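D-alanyl-lipoteichoic acid synthetase (Streptococcus pneumoniae, PDB 3BMA) probably takes part in the D-alanylation of lipoteichoic acid during cell wall biogenesis, as a membrane-anchored member of the DltD family with an SGNH-hydrolase-like fold. Local coordinates at residues C[7-12]-C[37-42]; C[24-29]-C[74-79]; C[30-35]-C[91-96]. The protein carries 1 engineered substitution. All coordinates share one frame; numbering follows the deposited sequence.

All three contacts use the N-terminal part of the chain; only contact 2 includes an edge strand of the parallel sheet. Contact 1 lies at the surface, its centre about 23 Å from the centre of the chain, and joins the N-terminal arm to the loop before strand 43-47. Contacts 2 and 3 are buried. Contact 2 sets helix 23-27 against edge strand 72-76, and contact 3 sets helix 29-36 against the turn that leads into helix 94-97. The chemistry differs with place. Contact 1 rests on a histidine face and a leucine-valine touch. Contact 2 combines a phenylalanine edge with two bridging waters. Contact 3 buries a lysine ammonium, which also bonds Phe26 O of contact 2.

Contact 1: residues C[7-12]-C[37-42]; sequences MHHNLG and SDPNVR
An Asx turn in the loop between helix 29-36 and strand 43-47 receives the N-terminal arm of the chain at the protein surface. Asp38 OD2 accepts from Asn40 N at 3.0 Å, approached from above the carboxylate plane. His9 lies against this turn. Its CG is anti to the carbonyl carbon (chi1 -57°), and one face of the ring covers Asp38. Asp38 CA sits 3.8 Å from the centroid of the His9 ring, almost on the ring normal, as a CH-pi contact. The carboxylate is nearly parallel to the ring, 16° apart, and stacks on it with its charged oxygens towards the His9 CB end. Any charge on the histidine would probably be stabilised by this neighbour. His9 ND1 makes a weak hydrogen bond to Arg34 O. At the ring edge, near its plane, Ser37 OG comes 3.2 Å from His9 CE1; Ser37 OG is hydrogen-bonded to Val33 O. Further along, Asn10 caps helix 11-18 through OD1 to Ala13 N. In the first turn of that helix, Leu11 reaches across Val41 at about a right angle, and Leu11 CD1 touches Val41 CG2 at 3.6 Å.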
loop_
_atom_site.group_PDB
_atom_site.type_symbol
_atom_site.label_atom_id
_atom_site.label_comp_id
_atom_site.label_asym_id
_atom_site.label_seq_id
_atom_site.Cartn_x
_atom_site.Cartn_y
_atom_site.Cartn_z
ATOM N N MET C 7 6.367 26.180 -9.893
ATOM C CA MET C 7 7.415 26.204 -10.958
ATOM C C MET C 7 7.458 27.524 -11.730
ATOM O O MET C 7 6.733 27.709 -12.712
ATOM C CB MET C 7 7.238 25.023 -11.923
ATOM C CG MET C 7 8.305 23.941 -11.801
ATOM S SD MET C 7 9.825 24.358 -12.687
ATOM C CE MET C 7 10.802 22.885 -12.408
ATOM N N HIS C 8 8.302 28.441 -11.262
ATOM C CA HIS C 8 8.651 29.631 -12.030
ATOM C C HIS C 8 10.167 29.719 -12.184
ATOM O O HIS C 8 10.918 29.230 -11.336
ATOM C CB HIS C 8 8.071 30.908 -11.415
ATOM C CG HIS C 8 7.732 31.959 -12.429
ATOM N ND1 HIS C 8 8.639 32.906 -12.857
ATOM C CD2 HIS C 8 6.588 32.202 -13.112
ATOM C CE1 HIS C 8 8.066 33.690 -13.752
ATOM N NE2 HIS C 8 6.821 33.285 -13.925
ATOM N N HIS C 9 10.600 30.355 -13.266
ATOM C CA HIS C 9 11.976 30.243 -13.737
ATOM C C HIS C 9 12.824 31.478 -13.453
ATOM O O HIS C 9 12.382 32.611 -13.648
ATOM C CB HIS C 9 11.975 29.942 -15.239
ATOM C CG HIS C 9 11.206 28.711 -15.605
ATOM N ND1 HIS C 9 11.785 27.462 -15.667
ATOM C CD2 HIS C 9 9.900 28.534 -15.915
ATOM C CE1 HIS C 9 10.869 26.570 -16.003
ATOM N NE2 HIS C 9 9.717 27.195 -16.160
ATOM N N ASN C 10 14.047 31.240 -12.987
ATOM C CA ASN C 10 15.044 32.291 -12.843
ATOM C C ASN C 10 16.123 32.111 -13.907
ATOM O O ASN C 10 16.812 31.091 -13.927
ATOM C CB ASN C 10 15.654 32.268 -11.438
ATOM C CG ASN C 10 16.698 33.352 -11.229
ATOM O OD1 ASN C 10 17.841 33.064 -10.875
ATOM N ND2 ASN C 10 16.309 34.605 -11.446
ATOM N N LEU C 11 16.253 33.100 -14.790
ATOM C CA LEU C 11 17.194 33.051 -15.915
ATOM C C LEU C 11 18.660 32.995 -15.469
ATOM O O LEU C 11 19.477 32.307 -16.092
ATOM C CB LEU C 11 16.949 34.237 -16.864
ATOM C CG LEU C 11 17.861 34.534 -18.064
ATOM C CD1 LEU C 11 17.980 33.350 -19.003
ATOM C CD2 LEU C 11 17.370 35.760 -18.821
ATOM N N GLY C 12 18.971 33.708 -14.386
ATOM C CA GLY C 12 20.318 33.750 -13.820
ATOM C C GLY C 12 20.828 32.406 -13.333
ATOM O O GLY C 12 21.963 32.029 -13.632
ATOM N N SER C 37 12.848 23.613 -19.398
ATOM C CA SER C 37 11.400 23.852 -19.432
ATOM C C SER C 37 11.011 25.339 -19.421
ATOM O O SER C 37 9.821 25.666 -19.397
ATOM C CB SER C 37 10.703 23.120 -18.280
ATOM O OG SER C 37 11.213 23.553 -17.030
ATOM N N ASP C 38 12.011 26.221 -19.434
ATOM C CA ASP C 38 11.793 27.670 -19.498
ATOM C C ASP C 38 11.204 28.062 -20.859
ATOM O O ASP C 38 11.821 27.801 -21.897
ATOM C CB ASP C 38 13.113 28.421 -19.254
ATOM C CG ASP C 38 12.910 29.888 -18.845
ATOM O OD1 ASP C 38 13.823 30.445 -18.207
ATOM O OD2 ASP C 38 11.858 30.496 -19.144
ATOM N N PRO C 39 9.999 28.669 -20.860
ATOM C CA PRO C 39 9.397 29.146 -22.108
ATOM C C PRO C 39 10.041 30.424 -22.656
ATOM O O PRO C 39 9.941 30.691 -23.855
ATOM C CB PRO C 39 7.934 29.419 -21.718
ATOM C CG PRO C 39 7.758 28.847 -20.336
ATOM C CD PRO C 39 9.107 28.911 -19.711
ATOM N N ASN C 40 10.698 31.193 -21.788
ATOM C CA ASN C 40 11.276 32.490 -22.158
ATOM C C ASN C 40 12.620 32.397 -22.874
ATOM O O ASN C 40 12.931 33.231 -23.725
ATOM C CB ASN C 40 11.402 33.395 -20.927
ATOM C CG ASN C 40 10.104 33.494 -20.136
ATOM O OD1 ASN C 40 9.041 33.781 -20.690
ATOM N ND2 ASN C 40 10.191 33.258 -18.831
ATOM N N VAL C 41 13.419 31.396 -22.514
ATOM C CA VAL C 41 14.709 31.146 -23.166
ATOM C C VAL C 41 14.882 29.675 -23.531
ATOM O O VAL C 41 14.472 28.783 -22.784
ATOM C CB VAL C 41 15.911 31.604 -22.306
ATOM C CG1 VAL C 41 16.124 33.110 -22.429
ATOM C CG2 VAL C 41 15.722 31.197 -20.859
ATOM N N ARG C 42 15.494 29.433 -24.684
ATOM C CA ARG C 42 15.688 28.078 -25.181
ATOM C C ARG C 42 17.029 27.508 -24.735
ATOM O O ARG C 42 18.087 28.025 -25.088
ATOM C CB ARG C 42 15.571 28.047 -26.704
ATOM C CG ARG C 42 15.727 26.674 -27.314
ATOM C CD ARG C 42 15.801 26.779 -28.814
ATOM N NE ARG C 42 16.029 25.482 -29.442
ATOM C CZ ARG C 42 16.447 25.323 -30.693
ATOM N NH1 ARG C 42 16.689 26.383 -31.456
ATOM N NH2 ARG C 42 16.627 24.104 -31.182
#

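Contact 2: residues C[24-29]-C[74-79]; sequences DSFKER and YLLGQG
Helix 23-27 packs on the C-terminal end of strand 72-76, an outermost strand of the central parallel sheet, and on the loop that leaves it. Phe26 and Ser25 carry the contact from the helix. Phe26 CG is anti to the backbone N (chi1 -175°), which sends the ring to the strand backbone. The ring comes edge-on to Leu76. Phe26 CD1 lies 3.5 Å from Leu76 C and 3.4 Å from Gly77 N. The same CD1 touches Leu76 CB at 4.0 Å. Gly77 has no side chain, and its backbone lies close against the ring.

Tyr74 comes from the strand and presents its ring edge to Ser25 O. Tyr74 OH is 3.5 Å from that oxygen, a packing distance and not a hydrogen bond. The Tyr74 side chain also touches Gln31, Lys32 and Ala35 of helix 29-36.

Two waters bridge the polar side of the contact. Both bond Ser25 OG and both donate to Leu75 O. The first lies 2.9 Å from Leu75 O and also accepts from Gly77 N at 3.1 Å. Ser25 OG is bonded to Thr22 O as well.

On the far side of the helix, in one of its two conformers, Lys27 NZ makes salt bridges to Asp24 OD2 and Glu28 OE2, with weak hydrogen-bond geometry. The two carboxylates come close together there, so the ammonium probably offsets their repulsion. Helix and strand share no direct hydrogen bond; water serves the polar backbone at the strand end, while the phenyl edge supplies the dry part of the join.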
loop_
_atom_site.group_PDB
_atom_site.type_symbol
_atom_site.label_atom_id
_atom_site.label_comp_id
_atom_site.label_asym_id
_atom_site.label_seq_id
_atom_site.Cartn_x
_atom_site.Cartn_y
_atom_site.Cartn_z
ATOM N N ASP C 24 26.557 17.450 -10.057
ATOM C CA ASP C 24 25.201 17.904 -9.735
ATOM C C ASP C 24 24.391 18.370 -10.944
ATOM O O ASP C 24 23.247 17.964 -11.103
ATOM C CB ASP C 24 25.235 19.007 -8.670
ATOM C CG ASP C 24 25.423 18.462 -7.256
ATOM O OD1 ASP C 24 25.308 19.263 -6.302
ATOM O OD2 ASP C 24 25.678 17.247 -7.090
ATOM N N SER C 25 24.989 19.197 -11.802
ATOM C CA SER C 25 24.302 19.700 -12.999
ATOM C C SER C 25 23.891 18.571 -13.947
ATOM O O SER C 25 22.918 18.699 -14.690
ATOM C CB SER C 25 25.154 20.746 -13.734
ATOM O OG SER C 25 26.316 20.172 -14.309
ATOM N N PHE C 26 24.627 17.464 -13.892
ATOM C CA PHE C 26 24.326 16.286 -14.689
ATOM C C PHE C 26 23.330 15.315 -14.037
ATOM O O PHE C 26 22.317 14.981 -14.654
ATOM C CB PHE C 26 25.614 15.549 -15.075
ATOM C CG PHE C 26 25.389 14.383 -15.995
ATOM C CD1 PHE C 26 25.241 14.582 -17.359
ATOM C CD2 PHE C 26 25.319 13.083 -15.497
ATOM C CE1 PHE C 26 25.027 13.510 -18.212
ATOM C CE2 PHE C 26 25.100 12.004 -16.345
ATOM C CZ PHE C 26 24.958 12.221 -17.707
ATOM N N LYS C 27 23.618 14.857 -12.812
ATOM C CA LYS C 27 22.819 13.797 -12.180
ATOM C C LYS C 27 21.505 14.278 -11.549
ATOM O O LYS C 27 20.530 13.531 -11.494
ATOM C CB LYS C 27 23.657 12.963 -11.192
ATOM C CG LYS C 27 23.948 13.602 -9.844
ATOM C CD LYS C 27 24.576 12.598 -8.890
ATOM C CE LYS C 27 24.589 13.116 -7.454
ATOM N NZ LYS C 27 25.461 14.315 -7.265
ATOM N N GLU C 28 21.481 15.520 -11.077
ATOM C CA GLU C 28 20.292 16.046 -10.417
ATOM C C GLU C 28 19.203 16.448 -11.400
ATOM O O GLU C 28 19.474 16.964 -12.484
ATOM C CB GLU C 28 20.632 17.209 -9.478
ATOM C CG GLU C 28 20.578 16.881 -7.981
ATOM C CD GLU C 28 21.686 15.954 -7.514
ATOM O OE1 GLU C 28 21.382 15.000 -6.766
ATOM O OE2 GLU C 28 22.857 16.181 -7.885
ATOM N N ARG C 29 17.971 16.180 -10.985
ATOM C CA ARG C 29 16.779 16.472 -11.764
ATOM C C ARG C 29 16.520 17.975 -11.861
ATOM O O ARG C 29 16.298 18.502 -12.946
ATOM C CB ARG C 29 15.586 15.786 -11.102
ATOM C CG ARG C 29 14.273 15.929 -11.821
ATOM C CD ARG C 29 13.178 15.317 -10.987
ATOM N NE ARG C 29 12.093 14.818 -11.821
ATOM C CZ ARG C 29 12.031 13.590 -12.325
ATOM N NH1 ARG C 29 10.993 13.249 -13.074
ATOM N NH2 ARG C 29 12.990 12.703 -12.084
ATOM N N TYR C 74 22.876 23.606 -22.768
ATOM C CA TYR C 74 22.947 23.048 -21.419
ATOM C C TYR C 74 23.901 21.866 -21.480
ATOM O O TYR C 74 23.562 20.811 -22.010
ATOM C CB TYR C 74 21.575 22.606 -20.883
ATOM C CG TYR C 74 21.573 22.418 -19.372
ATOM C CD1 TYR C 74 21.058 23.400 -18.530
ATOM C CD2 TYR C 74 22.112 21.268 -18.783
ATOM C CE1 TYR C 74 21.074 23.242 -17.145
ATOM C CE2 TYR C 74 22.136 21.103 -17.399
ATOM C CZ TYR C 74 21.614 22.093 -16.588
ATOM O OH TYR C 74 21.629 21.927 -15.220
ATOM N N LEU C 75 25.093 22.055 -20.929
ATOM C CA LEU C 75 26.160 21.072 -21.055
ATOM C C LEU C 75 25.953 19.901 -20.101
ATOM O O LEU C 75 26.041 20.047 -18.880
ATOM C CB LEU C 75 27.529 21.732 -20.856
ATOM C CG LEU C 75 27.786 23.031 -21.638
ATOM C CD1 LEU C 75 29.000 23.757 -21.084
ATOM C CD2 LEU C 75 27.922 22.791 -23.138
ATOM N N LEU C 76 25.657 18.743 -20.681
ATOM C CA LEU C 76 25.350 17.543 -19.922
ATOM C C LEU C 76 26.421 16.480 -20.098
ATOM O O LEU C 76 26.365 15.668 -21.025
ATOM C CB LEU C 76 23.983 16.992 -20.331
ATOM C CG LEU C 76 22.765 17.821 -19.931
ATOM C CD1 LEU C 76 21.604 17.539 -20.862
ATOM C CD2 LEU C 76 22.379 17.558 -18.481
ATOM N N GLY C 77 27.398 16.483 -19.199
ATOM C CA GLY C 77 28.434 15.465 -19.210
ATOM C C GLY C 77 29.590 15.712 -18.268
ATOM O O GLY C 77 29.886 16.853 -17.906
ATOM N N GLN C 78 30.237 14.619 -17.873
ATOM C CA GLN C 78 31.456 14.649 -17.075
ATOM C C GLN C 78 32.381 13.521 -17.534
ATOM O O GLN C 78 32.001 12.712 -18.380
ATOM C CB GLN C 78 31.122 14.488 -15.589
ATOM C CG GLN C 78 30.654 15.742 -14.868
ATOM C CD GLN C 78 31.770 16.742 -14.682
ATOM O OE1 GLN C 78 32.572 16.630 -13.757
ATOM N NE2 GLN C 78 31.831 17.726 -15.566
ATOM N N GLY C 79 33.588 13.469 -16.972
ATOM C CA GLY C 79 34.579 12.450 -17.329
ATOM C C GLY C 79 34.103 11.026 -17.115
ATOM O O GLY C 79 33.646 10.672 -16.029
HETATM O O HOH W 1 26.838 18.272 -16.776
HETATM O O HOH W 2 26.367 21.973 -16.685
#

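Contact 3: residues C[30-35]-C[91-96]; sequences SQKVRA and QQMLPQ
One direct hydrogen bond joins helix 29-36 to the turn before helix 94-97. Lys32 NZ donates to Gln92 OE1 at 2.8 Å. The lysine chain leaves CB in the crowded position between the backbone N and the carbonyl carbon (chi1 67°). It then runs extended and crosses the extended Gln92 side chain at about a right angle. The ammonium stands above the carbonyl plane of the amide, 48° out of it, and not on a lone pair. Lys32 NZ also donates to Phe26 O and Gly89 O, so three oxygens grip it. Gln92 is held too: its NE2 donates to Lys27 O and to Asp128 OD2.

The remaining touches are van der Waals contacts. Lys32 CD passes Met93 SD at 4.0 Å, so the aliphatic part of the lysine lies across the thioether. Val33 turns both methyls to the turn. Val33 CG2 meets Gln92 O at 3.7 Å and Met93 CB at 4.1 Å. It also lies 3.7 Å from Gln96 NE2, while Val33 CG1 packs on Gln96 CD at 3.8 Å. The Gln96 chain is bent at chi2 (72°), and the Gln96 and Val33 side chains cross at about a right angle. Met93 and Gln96 also touch Leu36 of helix 29-36, and Met93 reaches Leu76 of the edge strand.

A buried lysine thus has its ammonium bonded to three neutral oxygens and its methylenes against sulfur. The nearby Asp128 carboxylate, bonded to Gln92 NE2, would probably polarise the amide and strengthen OE1 as acceptor for the ammonium.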
loop_
_atom_site.group_PDB
_atom_site.type_symbol
_atom_site.label_atom_id
_atom_site.label_comp_id
_atom_site.label_asym_id
_atom_site.label_seq_id
_atom_site.Cartn_x
_atom_site.Cartn_y
_atom_site.Cartn_z
ATOM N N SER C 30 16.561 18.646 -10.709
ATOM C CA SER C 30 16.156 20.048 -10.566
ATOM C C SER C 30 16.746 21.043 -11.560
ATOM O O SER C 30 15.997 21.683 -12.291
ATOM C CB SER C 30 16.392 20.537 -9.136
ATOM O OG SER C 30 15.849 21.834 -8.947
ATOM N N GLN C 31 18.073 21.158 -11.585
ATOM C CA GLN C 31 18.764 22.168 -12.396
ATOM C C GLN C 31 18.547 22.001 -13.900
ATOM O O GLN C 31 18.301 22.986 -14.600
ATOM C CB GLN C 31 20.261 22.196 -12.071
ATOM C CG GLN C 31 20.591 22.669 -10.662
ATOM C CD GLN C 31 22.079 22.612 -10.355
ATOM O OE1 GLN C 31 22.531 21.777 -9.571
ATOM N NE2 GLN C 31 22.848 23.500 -10.975
ATOM N N LYS C 32 18.619 20.764 -14.391
ATOM C CA LYS C 32 18.422 20.504 -15.817
ATOM C C LYS C 32 16.965 20.621 -16.276
ATOM O O LYS C 32 16.712 21.058 -17.389
ATOM C CB LYS C 32 19.067 19.181 -16.263
ATOM C CG LYS C 32 18.453 17.900 -15.716
ATOM C CD LYS C 32 19.387 16.726 -15.963
ATOM C CE LYS C 32 18.762 15.419 -15.537
ATOM N NZ LYS C 32 19.770 14.322 -15.566
ATOM N N VAL C 33 16.013 20.266 -15.418
ATOM C CA VAL C 33 14.594 20.381 -15.771
ATOM C C VAL C 33 14.115 21.843 -15.721
ATOM O O VAL C 33 13.273 22.244 -16.526
ATOM C CB VAL C 33 13.700 19.412 -14.928
ATOM C CG1 VAL C 33 12.208 19.693 -15.121
ATOM C CG2 VAL C 33 14.001 17.958 -15.305
ATOM N N ARG C 34 14.688 22.629 -14.805
ATOM C CA ARG C 34 14.360 24.050 -14.649
ATOM C C ARG C 34 14.710 24.848 -15.907
ATOM O O ARG C 34 13.916 25.663 -16.382
ATOM C CB ARG C 34 15.114 24.615 -13.443
ATOM C CG ARG C 34 14.672 25.978 -12.948
ATOM C CD ARG C 34 15.480 26.342 -11.710
ATOM N NE ARG C 34 15.314 27.738 -11.307
ATOM C CZ ARG C 34 14.511 28.149 -10.328
ATOM N NH1 ARG C 34 14.437 29.441 -10.036
ATOM N NH2 ARG C 34 13.783 27.276 -9.636
ATOM N N ALA C 35 15.911 24.604 -16.434
ATOM C CA ALA C 35 16.405 25.297 -17.626
ATOM C C ALA C 35 15.733 24.819 -18.912
ATOM O O ALA C 35 15.322 25.637 -19.739
ATOM C CB ALA C 35 17.911 25.159 -17.729
ATOM N N GLN C 91 15.992 9.726 -18.489
ATOM C CA GLN C 91 14.779 9.252 -17.796
ATOM C C GLN C 91 14.187 10.264 -16.807
ATOM O O GLN C 91 13.009 10.181 -16.464
ATOM C CB GLN C 91 15.054 7.929 -17.062
ATOM C CG GLN C 91 15.684 6.817 -17.906
ATOM C CD GLN C 91 14.873 6.464 -19.138
ATOM O OE1 GLN C 91 13.664 6.244 -19.065
ATOM N NE2 GLN C 91 15.541 6.413 -20.283
ATOM N N GLN C 92 15.014 11.208 -16.362
ATOM C CA GLN C 92 14.602 12.294 -15.475
ATOM C C GLN C 92 13.977 13.482 -16.214
ATOM O O GLN C 92 13.371 14.354 -15.587
ATOM C CB GLN C 92 15.808 12.813 -14.694
ATOM C CG GLN C 92 16.446 11.836 -13.734
ATOM C CD GLN C 92 17.711 12.405 -13.146
ATOM O OE1 GLN C 92 18.747 12.435 -13.803
ATOM N NE2 GLN C 92 17.637 12.868 -11.906
ATOM N N MET C 93 14.144 13.528 -17.533
ATOM C CA MET C 93 13.765 14.709 -18.315
ATOM C C MET C 93 13.074 14.378 -19.643
ATOM O O MET C 93 13.203 15.121 -20.616
ATOM C CB MET C 93 14.987 15.620 -18.543
ATOM C CG MET C 93 16.222 14.911 -19.085
ATOM S SD MET C 93 17.564 16.057 -19.459
ATOM C CE MET C 93 18.837 14.915 -19.942
ATOM N N LEU C 94 12.324 13.275 -19.660
ATOM C CA LEU C 94 11.559 12.836 -20.838
ATOM C C LEU C 94 10.597 13.863 -21.476
ATOM O O LEU C 94 10.604 13.996 -22.702
ATOM C CB LEU C 94 10.840 11.503 -20.562
ATOM C CG LEU C 94 11.410 10.201 -21.143
ATOM C CD1 LEU C 94 12.925 10.208 -21.252
ATOM C CD2 LEU C 94 10.936 8.998 -20.348
ATOM N N PRO C 95 9.776 14.586 -20.671
ATOM C CA PRO C 95 8.932 15.600 -21.323
ATOM C C PRO C 95 9.711 16.814 -21.847
ATOM O O PRO C 95 9.229 17.518 -22.739
ATOM C CB PRO C 95 7.972 16.039 -20.204
ATOM C CG PRO C 95 8.117 15.019 -19.120
ATOM C CD PRO C 95 9.523 14.554 -19.217
ATOM N N GLN C 96 10.904 17.037 -21.297
ATOM C CA GLN C 96 11.779 18.146 -21.690
ATOM C C GLN C 96 12.589 17.826 -22.948
ATOM O O GLN C 96 13.221 18.712 -23.531
ATOM C CB GLN C 96 12.726 18.513 -20.540
ATOM C CG GLN C 96 12.100 19.360 -19.430
ATOM C CD GLN C 96 11.122 18.595 -18.553
ATOM O OE1 GLN C 96 10.001 19.046 -18.322
ATOM N NE2 GLN C 96 11.541 17.431 -18.067
#